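Local atomic coordinates of lantibiotic dehydratase (Microbispora corallina, PDB entry 5EHK), a protein that probably dehydrates serine and threonine residues of the NAI-107 precursor peptide, using glutamyl-tRNA as the donor of an activating glutamyl group. Residues Asp963-Val971 and Gly1054-Arg1062; Ala926-Leu937 and Leu1077-Leu1085. All coordinates share one frame; numbering follows the deposited sequence.

Contact 1. Residues Asp963-Val971 and Gly1054-Arg1062; sequences DAFGPPAPV and GTAYREAFR
Arg1058 reaches from helix 1044-1059 to the turn that ends helix 950-965, and two carbonyl oxygens of that turn receive it. These two hydrogen bonds to main-chain carbonyls tie the turn to the neighbouring helix, within the largely helical C-terminal region, which in lantibiotic dehydratases probably carries out the elimination step. Both come from a single nitrogen, NH1. The bond from Arg1058 NH1 to Phe965 O measures 3.0 Å and lies in the guanidinium plane; the one from Arg1058 NH1 to Pro967 O is 2.8 Å, with the acceptor tilted 24° from that plane but the donor on a lone pair of the carbonyl. Bending the arginine chain at chi3 (-47°) turns its end into the bend made by Gly966, which leaves the helix with positive phi. The guanidinium is also sandwiched: Pro967 CG and CD lie over one face, and Gly1054 O, one turn back on the arginine's own helix, sits over the centre of the other.

Aromatic packing lies on the inner side. Phe965 lays a ring face against the backbone of Gly1054, whose CA stands 3.7 Å from the ring centroid in a CH-pi contact. The CA of Gly1054 also makes a CH...O contact with Phe965 O. The Phe965 ring meets Tyr1057 obliquely, their planes 49° apart, while Trp996 meets Phe965 nearly at right angles and also bonds to Gly966 O.

Further along, the proline-rich segment runs past the end of helix 1044-1059, its Ala969 N hydrogen-bonded to Gln1070 OE1 of helix 1068-1085. The side chains meeting here are apolar: Ala969 CB lies 4.0 Å from Phe1061 CB, and Pro970 crosses the poorly ordered Phe1061 ring, where Pro970 CG comes to 3.4 Å from Phe1061 CE1.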
ATOM      1  N   ASP A 963       4.839 -39.521 -15.914  1.00 26.06           N
ATOM      2  CA  ASP A 963       4.942 -40.871 -16.485  1.00 24.48           C
ATOM      3  C   ASP A 963       3.575 -41.226 -17.005  1.00 23.16           C
ATOM      4  O   ASP A 963       3.423 -41.580 -18.160  1.00 28.37           O
ATOM      5  CB  ASP A 963       5.399 -41.929 -15.450  1.00 26.09           C
ATOM      6  CG  ASP A 963       5.944 -43.244 -16.106  1.00 30.45           C
ATOM      7  OD1 ASP A 963       7.043 -43.209 -16.702  1.00 36.40           O
ATOM      8  OD2 ASP A 963       5.317 -44.323 -16.007  1.00 20.79           O
ATOM      9  N   ALA A 964       2.566 -41.026 -16.171  1.00 23.73           N
ATOM     10  CA  ALA A 964       1.246 -41.583 -16.435  1.00 24.81           C
ATOM     11  C   ALA A 964       0.536 -40.961 -17.637  1.00 24.08           C
ATOM     12  O   ALA A 964      -0.153 -41.665 -18.377  1.00 16.99           O
ATOM     13  CB  ALA A 964       0.371 -41.497 -15.179  1.00 21.03           C
ATOM     14  N   PHE A 965       0.747 -39.667 -17.867  1.00 26.06           N
ATOM     15  CA  PHE A 965       0.097 -38.997 -18.989  1.00 25.05           C
ATOM     16  C   PHE A 965       0.470 -39.692 -20.288  1.00 31.88           C
ATOM     17  O   PHE A 965      -0.347 -39.789 -21.218  1.00 33.65           O
ATOM     18  CB  PHE A 965       0.469 -37.523 -19.070  1.00 22.51           C
ATOM     19  CG  PHE A 965      -0.375 -36.746 -20.044  1.00 25.39           C
ATOM     20  CD1 PHE A 965      -1.616 -36.254 -19.671  1.00 28.19           C
ATOM     21  CD2 PHE A 965       0.064 -36.516 -21.332  1.00 23.92           C
ATOM     22  CE1 PHE A 965      -2.396 -35.536 -20.563  1.00 26.72           C
ATOM     23  CE2 PHE A 965      -0.711 -35.806 -22.230  1.00 26.03           C
ATOM     24  CZ  PHE A 965      -1.941 -35.316 -21.849  1.00 28.06           C
ATOM     25  N   GLY A 966       1.702 -40.185 -20.346  1.00 29.65           N
ATOM     26  CA  GLY A 966       2.152 -40.910 -21.517  1.00 33.11           C
ATOM     27  C   GLY A 966       2.809 -40.011 -22.540  1.00 35.24           C
ATOM     28  O   GLY A 966       3.031 -38.822 -22.284  1.00 30.59           O
ATOM     29  N   PRO A 967       3.123 -40.584 -23.714  1.00 39.06           N
ATOM     30  CA  PRO A 967       3.823 -39.918 -24.819  1.00 36.85           C
ATOM     31  C   PRO A 967       3.074 -38.660 -25.237  1.00 30.97           C
ATOM     32  O   PRO A 967       1.854 -38.635 -25.148  1.00 30.36           O
ATOM     33  CB  PRO A 967       3.737 -40.943 -25.951  1.00 30.88           C
ATOM     34  CG  PRO A 967       2.548 -41.784 -25.613  1.00 37.51           C
ATOM     35  CD  PRO A 967       2.546 -41.876 -24.121  1.00 34.31           C
ATOM     36  N   PRO A 968       3.799 -37.617 -25.649  1.00 30.25           N
ATOM     37  CA  PRO A 968       3.180 -36.421 -26.225  1.00 34.00           C
ATOM     38  C   PRO A 968       2.442 -36.678 -27.537  1.00 40.70           C
ATOM     39  O   PRO A 968       2.422 -37.806 -28.035  1.00 45.58           O
ATOM     40  CB  PRO A 968       4.366 -35.474 -26.434  1.00 34.35           C
ATOM     41  CG  PRO A 968       5.385 -35.904 -25.419  1.00 28.04           C
ATOM     42  CD  PRO A 968       5.220 -37.407 -25.323  1.00 35.97           C
ATOM     43  N   ALA A 969       1.762 -35.651 -28.037  1.00 43.63           N
ATOM     44  CA  ALA A 969       1.265 -35.650 -29.405  1.00 43.18           C
ATOM     45  C   ALA A 969       2.475 -35.318 -30.262  1.00 45.93           C
ATOM     46  O   ALA A 969       3.417 -34.697 -29.764  1.00 47.51           O
ATOM     47  CB  ALA A 969       0.179 -34.612 -29.585  1.00 43.61           C
ATOM     48  N   PRO A 970       2.487 -35.767 -31.531  1.00 57.91           N
ATOM     49  CA  PRO A 970       3.627 -35.466 -32.412  1.00 57.77           C
ATOM     50  C   PRO A 970       3.802 -33.970 -32.684  1.00 55.12           C
ATOM     51  O   PRO A 970       2.823 -33.225 -32.763  1.00 53.95           O
ATOM     52  CB  PRO A 970       3.279 -36.200 -33.716  1.00 61.01           C
ATOM     53  CG  PRO A 970       1.834 -36.513 -33.637  1.00 53.02           C
ATOM     54  CD  PRO A 970       1.495 -36.638 -32.188  1.00 59.09           C
ATOM     55  N   VAL A 971       5.050 -33.542 -32.832  1.00 54.64           N
ATOM     56  CA  VAL A 971       5.347 -32.130 -33.029  1.00 68.44           C
ATOM     57  C   VAL A 971       5.784 -31.820 -34.472  1.00 73.43           C
ATOM     58  O   VAL A 971       6.342 -32.671 -35.166  1.00 73.81           O
ATOM     59  CB  VAL A 971       6.399 -31.630 -32.010  1.00 66.36           C
ATOM     60  CG1 VAL A 971       7.805 -31.660 -32.612  1.00 69.30           C
ATOM     61  CG2 VAL A 971       6.042 -30.236 -31.529  1.00 62.77           C
ATOM     62  N   GLY A1054      -4.571 -38.840 -20.883  1.00 25.99           N
ATOM     63  CA  GLY A1054      -3.503 -38.688 -21.859  1.00 25.04           C
ATOM     64  C   GLY A1054      -3.822 -39.422 -23.154  1.00 29.46           C
ATOM     65  O   GLY A1054      -3.576 -38.902 -24.256  1.00 29.89           O
ATOM     66  N   THR A1055      -4.386 -40.621 -23.022  1.00 25.15           N
ATOM     67  CA  THR A1055      -4.842 -41.392 -24.170  1.00 25.37           C
ATOM     68  C   THR A1055      -5.911 -40.682 -25.002  1.00 28.94           C
ATOM     69  O   THR A1055      -5.694 -40.449 -26.190  1.00 33.54           O
ATOM     70  CB  THR A1055      -5.325 -42.791 -23.773  1.00 28.50           C
ATOM     71  OG1 THR A1055      -4.184 -43.627 -23.571  1.00 22.17           O
ATOM     72  CG2 THR A1055      -6.192 -43.402 -24.884  1.00 25.67           C
ATOM     73  N   ALA A1056      -7.052 -40.344 -24.398  1.00 24.77           N
ATOM     74  CA  ALA A1056      -8.122 -39.670 -25.138  1.00 27.48           C
ATOM     75  C   ALA A1056      -7.611 -38.353 -25.683  1.00 30.24           C
ATOM     76  O   ALA A1056      -8.104 -37.839 -26.692  1.00 30.14           O
ATOM     77  CB  ALA A1056      -9.342 -39.443 -24.268  1.00 23.23           C
ATOM     78  N   TYR A1057      -6.599 -37.812 -25.019  1.00 27.49           N
ATOM     79  CA  TYR A1057      -6.024 -36.575 -25.483  1.00 29.20           C
ATOM     80  C   TYR A1057      -5.234 -36.725 -26.775  1.00 29.81           C
ATOM     81  O   TYR A1057      -5.331 -35.888 -27.671  1.00 27.81           O
ATOM     82  CB  TYR A1057      -5.134 -35.950 -24.432  1.00 25.67           C
ATOM     83  CG  TYR A1057      -4.503 -34.725 -25.006  1.00 26.77           C
ATOM     84  CD1 TYR A1057      -5.256 -33.581 -25.227  1.00 23.87           C
ATOM     85  CD2 TYR A1057      -3.172 -34.721 -25.366  1.00 23.60           C
ATOM     86  CE1 TYR A1057      -4.696 -32.472 -25.775  1.00 24.59           C
ATOM     87  CE2 TYR A1057      -2.601 -33.618 -25.910  1.00 26.02           C
ATOM     88  CZ  TYR A1057      -3.362 -32.496 -26.115  1.00 32.58           C
ATOM     89  OH  TYR A1057      -2.779 -31.381 -26.665  1.00 50.51           O
ATOM     90  N   ARG A1058      -4.446 -37.789 -26.868  1.00 33.77           N
ATOM     91  CA  ARG A1058      -3.699 -38.050 -28.088  1.00 33.93           C
ATOM     92  C   ARG A1058      -4.660 -38.455 -29.203  1.00 30.87           C
ATOM     93  O   ARG A1058      -4.431 -38.140 -30.348  1.00 33.19           O
ATOM     94  CB  ARG A1058      -2.625 -39.118 -27.864  1.00 28.75           C
ATOM     95  CG  ARG A1058      -1.321 -38.579 -27.292  1.00 30.31           C
ATOM     96  CD  ARG A1058      -0.319 -39.704 -27.023  1.00 34.18           C
ATOM     97  NE  ARG A1058      -0.939 -40.821 -26.319  1.00 31.72           N
ATOM     98  CZ  ARG A1058      -0.930 -40.980 -25.001  1.00 31.34           C
ATOM     99  NH1 ARG A1058      -0.314 -40.090 -24.225  1.00 23.41           N
ATOM    100  NH2 ARG A1058      -1.547 -42.034 -24.467  1.00 29.26           N
ATOM    101  N   GLU A1059      -5.744 -39.136 -28.853  1.00 27.78           N
ATOM    102  CA  GLU A1059      -6.766 -39.529 -29.823  1.00 33.69           C
ATOM    103  C   GLU A1059      -7.430 -38.346 -30.551  1.00 39.49           C
ATOM    104  O   GLU A1059      -7.862 -38.471 -31.697  1.00 41.85           O
ATOM    105  CB  GLU A1059      -7.843 -40.373 -29.142  1.00 36.11           C
ATOM    106  CG  GLU A1059      -7.958 -41.778 -29.688  1.00 37.58           C
ATOM    107  CD  GLU A1059      -7.439 -42.829 -28.725  1.00 41.88           C
ATOM    108  OE1 GLU A1059      -6.205 -42.874 -28.491  1.00 37.51           O
ATOM    109  OE2 GLU A1059      -8.271 -43.616 -28.205  1.00 36.92           O
ATOM    110  N   ALA A1060      -7.477 -37.197 -29.884  1.00 41.99           N
ATOM    111  CA  ALA A1060      -8.229 -36.031 -30.342  1.00 40.05           C
ATOM    112  C   ALA A1060      -7.267 -34.981 -30.898  1.00 44.01           C
ATOM    113  O   ALA A1060      -7.684 -33.929 -31.409  1.00 38.33           O
ATOM    114  CB  ALA A1060      -9.056 -35.455 -29.205  1.00 38.52           C
ATOM    115  N   PHE A1061      -5.974 -35.277 -30.772  1.00 48.90           N
ATOM    116  CA  PHE A1061      -4.921 -34.449 -31.342  1.00 56.69           C
ATOM    117  C   PHE A1061      -5.117 -34.354 -32.842  1.00 62.73           C
ATOM    118  O   PHE A1061      -5.696 -35.255 -33.463  1.00 63.70           O
ATOM    119  CB  PHE A1061      -3.547 -35.091 -31.094  1.00 58.00           C
ATOM    120  CG  PHE A1061      -2.964 -35.796 -32.322  1.00 68.23           C
ATOM    121  CD1 PHE A1061      -1.968 -35.190 -33.083  1.00 66.90           C
ATOM    122  CD2 PHE A1061      -3.420 -37.059 -32.718  1.00 62.69           C
ATOM    123  CE1 PHE A1061      -1.447 -35.830 -34.205  1.00 72.79           C
ATOM    124  CE2 PHE A1061      -2.901 -37.704 -33.832  1.00 64.31           C
ATOM    125  CZ  PHE A1061      -1.914 -37.092 -34.578  1.00 71.25           C
ATOM    126  N   ARG A1062      -4.637 -33.257 -33.419  1.00 62.14           N
ATOM    127  CA  ARG A1062      -4.468 -33.157 -34.860  1.00 62.29           C
ATOM    128  C   ARG A1062      -3.137 -32.418 -35.015  1.00 67.08           C
ATOM    129  O   ARG A1062      -2.818 -31.545 -34.205  1.00 67.11           O
ATOM    130  CB  ARG A1062      -5.635 -32.392 -35.514  1.00 60.13           C
ATOM    131  CG  ARG A1062      -7.022 -32.880 -35.056  1.00 63.04           C
ATOM    132  CD  ARG A1062      -8.190 -31.967 -35.456  1.00 68.20           C
ATOM    133  NE  ARG A1062      -8.809 -32.331 -36.737  1.00 74.78           N
ATOM    134  CZ  ARG A1062      -9.943 -33.032 -36.825  1.00 61.31           C
ATOM    135  NH1 ARG A1062     -10.566 -33.408 -35.713  1.00 62.23           N
ATOM    136  NH2 ARG A1062     -10.469 -33.348 -38.005  1.00 34.05           N
TER

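Contact 2. Residues Ala926-Leu937 and Leu1077-Leu1085; sequences AFQHDSAAAISL and LLHMTCNRL
Arg1084 enters the face of helix 920-942 as a knob among Phe927, Asp930, Ser931 and Ala934, where the two helix segments cross at -38° with their axes 9.5 Å apart. The Asp930 carboxylate and the guanidinium are turned 67° against each other, and the salt bridge runs through one oxygen: Arg1084 NE meets the anti lone pair of Asp930 OD2 at 2.6 Å, within the guanidinium plane. Asp930 extends across the interface because its CG stands opposite the backbone N (chi1 -168°). Thr1081 OG1 approaches the other oxygen, Asp930 OD1, from above the carboxylate plane and donates to it at 2.5 Å.

The Phe927 ring crosses the arginine at about a right angle, bringing CD1 to 3.5 Å from Arg1084 NH2, while Leu1077 CD2 sits at the ring's edge. Phe927 O lies over a face of the guanidinium and accepts from Ser931 OG, which also bonds to Phe856 N. Toward the C-terminal ends of the two segments, Ala934 CB packs 3.6 Å from Leu1085 CD1, and Leu937 lies crosswise to Leu1085.

A water bridges Asp930 OD2 to Thr1081 O, Arg1046 makes a second salt bridge at OD1, and Phe856 O takes Arg1084 NH1. With two arginines, a hydroxyl and a water around it, this buried carboxylate is probably kept ionised.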
ATOM      1  N   ALA A 926      -9.429 -36.889 -13.122  1.00 13.15           N
ATOM      2  CA  ALA A 926      -8.089 -36.600 -12.651  1.00 16.35           C
ATOM      3  C   ALA A 926      -8.130 -35.792 -11.336  1.00 16.31           C
ATOM      4  O   ALA A 926      -7.506 -36.177 -10.343  1.00 13.66           O
ATOM      5  CB  ALA A 926      -7.297 -35.880 -13.716  1.00 16.03           C
ATOM      6  N   PHE A 927      -8.909 -34.711 -11.326  1.00 16.64           N
ATOM      7  CA  PHE A 927      -9.065 -33.875 -10.141  1.00 12.45           C
ATOM      8  C   PHE A 927      -9.596 -34.671  -8.952  1.00 12.99           C
ATOM      9  O   PHE A 927      -9.073 -34.541  -7.851  1.00 12.09           O
ATOM     10  CB  PHE A 927     -10.004 -32.703 -10.418  1.00 13.43           C
ATOM     11  CG  PHE A 927      -9.436 -31.662 -11.324  1.00 17.48           C
ATOM     12  CD1 PHE A 927      -8.155 -31.782 -11.837  1.00 18.14           C
ATOM     13  CD2 PHE A 927     -10.173 -30.542 -11.648  1.00 19.80           C
ATOM     14  CE1 PHE A 927      -7.625 -30.810 -12.671  1.00 15.93           C
ATOM     15  CE2 PHE A 927      -9.644 -29.576 -12.478  1.00 24.09           C
ATOM     16  CZ  PHE A 927      -8.367 -29.716 -12.990  1.00 19.15           C
ATOM     17  N   GLN A 928     -10.593 -35.526  -9.163  1.00 12.76           N
ATOM     18  CA  GLN A 928     -11.093 -36.320  -8.042  1.00 15.11           C
ATOM     19  C   GLN A 928     -10.023 -37.249  -7.463  1.00 14.47           C
ATOM     20  O   GLN A 928      -9.745 -37.200  -6.277  1.00 12.49           O
ATOM     21  CB  GLN A 928     -12.323 -37.157  -8.418  1.00 16.13           C
ATOM     22  CG  GLN A 928     -12.946 -37.823  -7.200  1.00 11.57           C
ATOM     23  CD  GLN A 928     -14.093 -38.720  -7.556  1.00 18.19           C
ATOM     24  OE1 GLN A 928     -15.086 -38.282  -8.128  1.00 23.95           O
ATOM     25  NE2 GLN A 928     -13.962 -39.995  -7.232  1.00 22.30           N
ATOM     26  N   HIS A 929      -9.389 -38.047  -8.320  1.00 16.91           N
ATOM     27  CA  HIS A 929      -8.408 -39.026  -7.870  1.00 15.10           C
ATOM     28  C   HIS A 929      -7.133 -38.389  -7.339  1.00 14.80           C
ATOM     29  O   HIS A 929      -6.525 -38.924  -6.410  1.00 13.99           O
ATOM     30  CB  HIS A 929      -8.117 -40.065  -8.969  1.00 14.61           C
ATOM     31  CG  HIS A 929      -9.281 -40.962  -9.261  1.00 14.82           C
ATOM     32  ND1 HIS A 929      -9.592 -42.056  -8.486  1.00 10.39           N
ATOM     33  CD2 HIS A 929     -10.249 -40.889 -10.205  1.00 15.76           C
ATOM     34  CE1 HIS A 929     -10.668 -42.644  -8.962  1.00  8.71           C
ATOM     35  NE2 HIS A 929     -11.088 -41.955 -10.008  1.00 16.08           N
ATOM     36  N   ASP A 930      -6.749 -37.238  -7.887  1.00 12.18           N
ATOM     37  CA  ASP A 930      -5.585 -36.544  -7.349  1.00 13.03           C
ATOM     38  C   ASP A 930      -5.880 -35.971  -5.977  1.00 14.07           C
ATOM     39  O   ASP A 930      -4.990 -35.890  -5.126  1.00 12.92           O
ATOM     40  CB  ASP A 930      -5.122 -35.421  -8.243  1.00 11.79           C
ATOM     41  CG  ASP A 930      -3.773 -34.897  -7.835  1.00 14.15           C
ATOM     42  OD1 ASP A 930      -2.748 -35.550  -8.160  1.00 14.84           O
ATOM     43  OD2 ASP A 930      -3.732 -33.842  -7.172  1.00 17.19           O
ATOM     44  N   SER A 931      -7.131 -35.567  -5.774  1.00 15.04           N
ATOM     45  CA  SER A 931      -7.576 -35.077  -4.482  1.00 13.52           C
ATOM     46  C   SER A 931      -7.510 -36.188  -3.460  1.00 11.88           C
ATOM     47  O   SER A 931      -7.079 -35.974  -2.322  1.00 12.92           O
ATOM     48  CB  SER A 931      -8.984 -34.487  -4.556  1.00 11.76           C
ATOM     49  OG  SER A 931      -8.940 -33.160  -5.049  1.00 12.25           O
ATOM     50  N   ALA A 932      -7.967 -37.369  -3.852  1.00 12.65           N
ATOM     51  CA  ALA A 932      -7.991 -38.491  -2.917  1.00 16.51           C
ATOM     52  C   ALA A 932      -6.559 -38.910  -2.537  1.00 15.22           C
ATOM     53  O   ALA A 932      -6.260 -39.117  -1.358  1.00 10.85           O
ATOM     54  CB  ALA A 932      -8.777 -39.657  -3.493  1.00  6.99           C
ATOM     55  N   ALA A 933      -5.693 -38.978  -3.553  1.00 16.11           N
ATOM     56  CA  ALA A 933      -4.272 -39.256  -3.408  1.00 11.92           C
ATOM     57  C   ALA A 933      -3.616 -38.301  -2.411  1.00 14.14           C
ATOM     58  O   ALA A 933      -2.895 -38.734  -1.520  1.00 16.18           O
ATOM     59  CB  ALA A 933      -3.577 -39.176  -4.763  1.00  9.65           C
ATOM     60  N   ALA A 934      -3.858 -37.003  -2.575  1.00 12.21           N
ATOM     61  CA  ALA A 934      -3.259 -36.003  -1.694  1.00 12.94           C
ATOM     62  C   ALA A 934      -3.664 -36.232  -0.232  1.00 14.72           C
ATOM     63  O   ALA A 934      -2.842 -36.164   0.678  1.00 16.56           O
ATOM     64  CB  ALA A 934      -3.610 -34.581  -2.156  1.00 10.92           C
ATOM     65  N   ILE A 935      -4.944 -36.471  -0.005  1.00 13.71           N
ATOM     66  CA  ILE A 935      -5.413 -36.807   1.328  1.00 16.69           C
ATOM     67  C   ILE A 935      -4.703 -38.054   1.880  1.00 17.60           C
ATOM     68  O   ILE A 935      -4.272 -38.071   3.038  1.00 17.32           O
ATOM     69  CB  ILE A 935      -6.931 -36.995   1.342  1.00 13.04           C
ATOM     70  CG1 ILE A 935      -7.596 -35.663   1.035  1.00 14.29           C
ATOM     71  CG2 ILE A 935      -7.398 -37.547   2.662  1.00  7.71           C
ATOM     72  CD1 ILE A 935      -9.081 -35.733   1.117  1.00 16.71           C
ATOM     73  N   SER A 936      -4.575 -39.085   1.045  1.00 18.74           N
ATOM     74  CA  SER A 936      -3.861 -40.316   1.412  1.00 17.55           C
ATOM     75  C   SER A 936      -2.427 -40.050   1.847  1.00 20.06           C
ATOM     76  O   SER A 936      -1.982 -40.545   2.897  1.00 17.73           O
ATOM     77  CB  SER A 936      -3.800 -41.263   0.221  1.00 12.86           C
ATOM     78  OG  SER A 936      -4.874 -42.169   0.233  1.00 18.55           O
ATOM     79  N   LEU A 937      -1.728 -39.251   1.034  1.00 14.86           N
ATOM     80  CA  LEU A 937      -0.341 -38.911   1.258  1.00 14.36           C
ATOM     81  C   LEU A 937      -0.170 -38.062   2.530  1.00 22.67           C
ATOM     82  O   LEU A 937       0.726 -38.303   3.348  1.00 20.96           O
ATOM     83  CB  LEU A 937       0.203 -38.182   0.033  1.00 14.11           C
ATOM     84  CG  LEU A 937       0.329 -39.011  -1.245  1.00 18.85           C
ATOM     85  CD1 LEU A 937       0.885 -38.186  -2.386  1.00 18.57           C
ATOM     86  CD2 LEU A 937       1.204 -40.246  -1.033  1.00 19.27           C
ATOM     87  N   LEU A1077      -1.858 -29.735 -14.966  1.00 23.99           N
ATOM     88  CA  LEU A1077      -2.011 -30.934 -14.157  1.00 17.64           C
ATOM     89  C   LEU A1077      -0.872 -31.063 -13.142  1.00 21.13           C
ATOM     90  O   LEU A1077      -1.113 -31.442 -12.000  1.00 23.10           O
ATOM     91  CB  LEU A1077      -2.152 -32.182 -15.026  1.00 17.29           C
ATOM     92  CG  LEU A1077      -3.507 -32.463 -15.688  1.00 15.37           C
ATOM     93  CD1 LEU A1077      -3.432 -33.668 -16.589  1.00 12.53           C
ATOM     94  CD2 LEU A1077      -4.580 -32.691 -14.635  1.00 16.58           C
ATOM     95  N   LEU A1078       0.358 -30.740 -13.541  1.00 23.18           N
ATOM     96  CA  LEU A1078       1.460 -30.727 -12.577  1.00 22.54           C
ATOM     97  C   LEU A1078       1.244 -29.699 -11.464  1.00 24.88           C
ATOM     98  O   LEU A1078       1.460 -30.010 -10.269  1.00 17.23           O
ATOM     99  CB  LEU A1078       2.851 -30.537 -13.217  1.00 18.87           C
ATOM    100  CG  LEU A1078       3.606 -31.641 -13.981  1.00 20.78           C
ATOM    101  CD1 LEU A1078       3.292 -33.087 -13.527  1.00 13.80           C
ATOM    102  CD2 LEU A1078       3.452 -31.476 -15.460  1.00 23.75           C
ATOM    103  N   HIS A1079       0.855 -28.479 -11.865  1.00 22.23           N
ATOM    104  CA  HIS A1079       0.570 -27.388 -10.920  1.00 22.37           C
ATOM    105  C   HIS A1079      -0.517 -27.768  -9.874  1.00 19.09           C
ATOM    106  O   HIS A1079      -0.317 -27.596  -8.673  1.00 16.97           O
ATOM    107  CB  HIS A1079       0.187 -26.090 -11.660  1.00 20.67           C
ATOM    108  CG  HIS A1079      -0.333 -25.008 -10.760  1.00 18.58           C
ATOM    109  ND1 HIS A1079       0.362 -24.557  -9.655  1.00 15.01           N
ATOM    110  CD2 HIS A1079      -1.491 -24.309 -10.783  1.00 20.99           C
ATOM    111  CE1 HIS A1079      -0.341 -23.621  -9.045  1.00 18.36           C
ATOM    112  NE2 HIS A1079      -1.472 -23.452  -9.707  1.00 19.16           N
ATOM    113  N   MET A1080      -1.645 -28.311 -10.319  1.00 17.70           N
ATOM    114  CA  MET A1080      -2.703 -28.698  -9.380  1.00 18.46           C
ATOM    115  C   MET A1080      -2.308 -29.811  -8.406  1.00 18.45           C
ATOM    116  O   MET A1080      -2.824 -29.858  -7.286  1.00 16.84           O
ATOM    117  CB  MET A1080      -4.013 -29.035 -10.114  1.00 14.60           C
ATOM    118  CG  MET A1080      -4.730 -27.834 -10.755  1.00 16.36           C
ATOM    119  SD  MET A1080      -5.386 -26.567  -9.622  1.00 18.98           S
ATOM    120  CE  MET A1080      -3.970 -25.581  -9.212  1.00 21.03           C
ATOM    121  N   THR A1081      -1.403 -30.697  -8.816  1.00 18.67           N
ATOM    122  CA  THR A1081      -0.943 -31.732  -7.906  1.00 16.93           C
ATOM    123  C   THR A1081      -0.143 -31.059  -6.806  1.00 17.35           C
ATOM    124  O   THR A1081      -0.265 -31.416  -5.637  1.00 19.42           O
ATOM    125  CB  THR A1081      -0.164 -32.867  -8.613  1.00 16.29           C
ATOM    126  OG1 THR A1081      -1.095 -33.876  -9.019  1.00 24.21           O
ATOM    127  CG2 THR A1081       0.794 -33.537  -7.675  1.00 15.64           C
ATOM    128  N   CYS A1082       0.607 -30.031  -7.165  1.00 13.79           N
ATOM    129  CA  CYS A1082       1.349 -29.281  -6.172  1.00 15.28           C
ATOM    130  C   CYS A1082       0.418 -28.444  -5.289  1.00 13.91           C
ATOM    131  O   CYS A1082       0.611 -28.366  -4.069  1.00 12.21           O
ATOM    132  CB  CYS A1082       2.396 -28.390  -6.841  1.00 21.76           C
ATOM    133  SG  CYS A1082       3.714 -29.299  -7.637  1.00 17.95           S
ATOM    134  N   ASN A1083      -0.592 -27.836  -5.903  1.00 13.35           N
ATOM    135  CA  ASN A1083      -1.562 -27.078  -5.145  1.00 12.11           C
ATOM    136  C   ASN A1083      -2.188 -27.981  -4.097  1.00 14.91           C
ATOM    137  O   ASN A1083      -2.165 -27.660  -2.932  1.00 14.25           O
ATOM    138  CB  ASN A1083      -2.645 -26.450  -6.033  1.00 10.22           C
ATOM    139  CG  ASN A1083      -3.646 -25.611  -5.226  1.00 12.25           C
ATOM    140  OD1 ASN A1083      -4.743 -26.070  -4.899  1.00 14.76           O
ATOM    141  ND2 ASN A1083      -3.268 -24.386  -4.898  1.00  8.70           N
ATOM    142  N   ARG A1084      -2.658 -29.160  -4.477  1.00 13.17           N
ATOM    143  CA  ARG A1084      -3.348 -29.959  -3.491  1.00 11.93           C
ATOM    144  C   ARG A1084      -2.446 -30.410  -2.360  1.00 12.27           C
ATOM    145  O   ARG A1084      -2.893 -30.574  -1.236  1.00 10.57           O
ATOM    146  CB  ARG A1084      -4.017 -31.163  -4.137  1.00 11.36           C
ATOM    147  CG  ARG A1084      -5.363 -30.858  -4.712  1.00 12.27           C
ATOM    148  CD  ARG A1084      -5.946 -32.095  -5.320  1.00 11.58           C
ATOM    149  NE  ARG A1084      -5.711 -32.140  -6.754  1.00 12.12           N
ATOM    150  CZ  ARG A1084      -6.455 -31.489  -7.639  1.00 13.52           C
ATOM    151  NH1 ARG A1084      -7.470 -30.726  -7.233  1.00 11.52           N
ATOM    152  NH2 ARG A1084      -6.183 -31.600  -8.926  1.00 14.74           N
ATOM    153  N   LEU A1085      -1.177 -30.618  -2.671  1.00 13.72           N
ATOM    154  CA  LEU A1085      -0.247 -31.201  -1.722  1.00 12.71           C
ATOM    155  C   LEU A1085       0.523 -30.099  -0.959  1.00 14.95           C
ATOM    156  O   LEU A1085       0.564 -30.111   0.273  1.00 14.69           O
ATOM    157  CB  LEU A1085       0.702 -32.158  -2.449  1.00 13.04           C
ATOM    158  CG  LEU A1085       0.853 -33.660  -2.171  1.00 11.14           C
ATOM    159  CD1 LEU A1085      -0.143 -34.235  -1.202  1.00 12.37           C
ATOM    160  CD2 LEU A1085       0.816 -34.407  -3.476  1.00 12.88           C
TER
HETATM  161  O   HOH W   1      -1.944 -33.568  -5.250  1.00 14.33           O

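How the contacts relate
Along the chain, 926-937 comes first, on helix 920-942, followed by 963-971 at the end of helix 950-965. Many residues later, 1054-1062 ends helix 1044-1059 and returns to 963-971, closing the loop of contact 1. The next helix, 1068-1085, then brings 1077-1085 back to 926-937, so contact 2 closes a longer loop with the first nested inside. Two successive helices thus pair with two later successive ones, the inner with the inner and the outer with the outer. The centres of the two contacts lie about 21 Å apart, and helix 1068-1085 spans the distance: Gln1070 and Val1074 meet contact 1, whereas its C-terminal half forms contact 2.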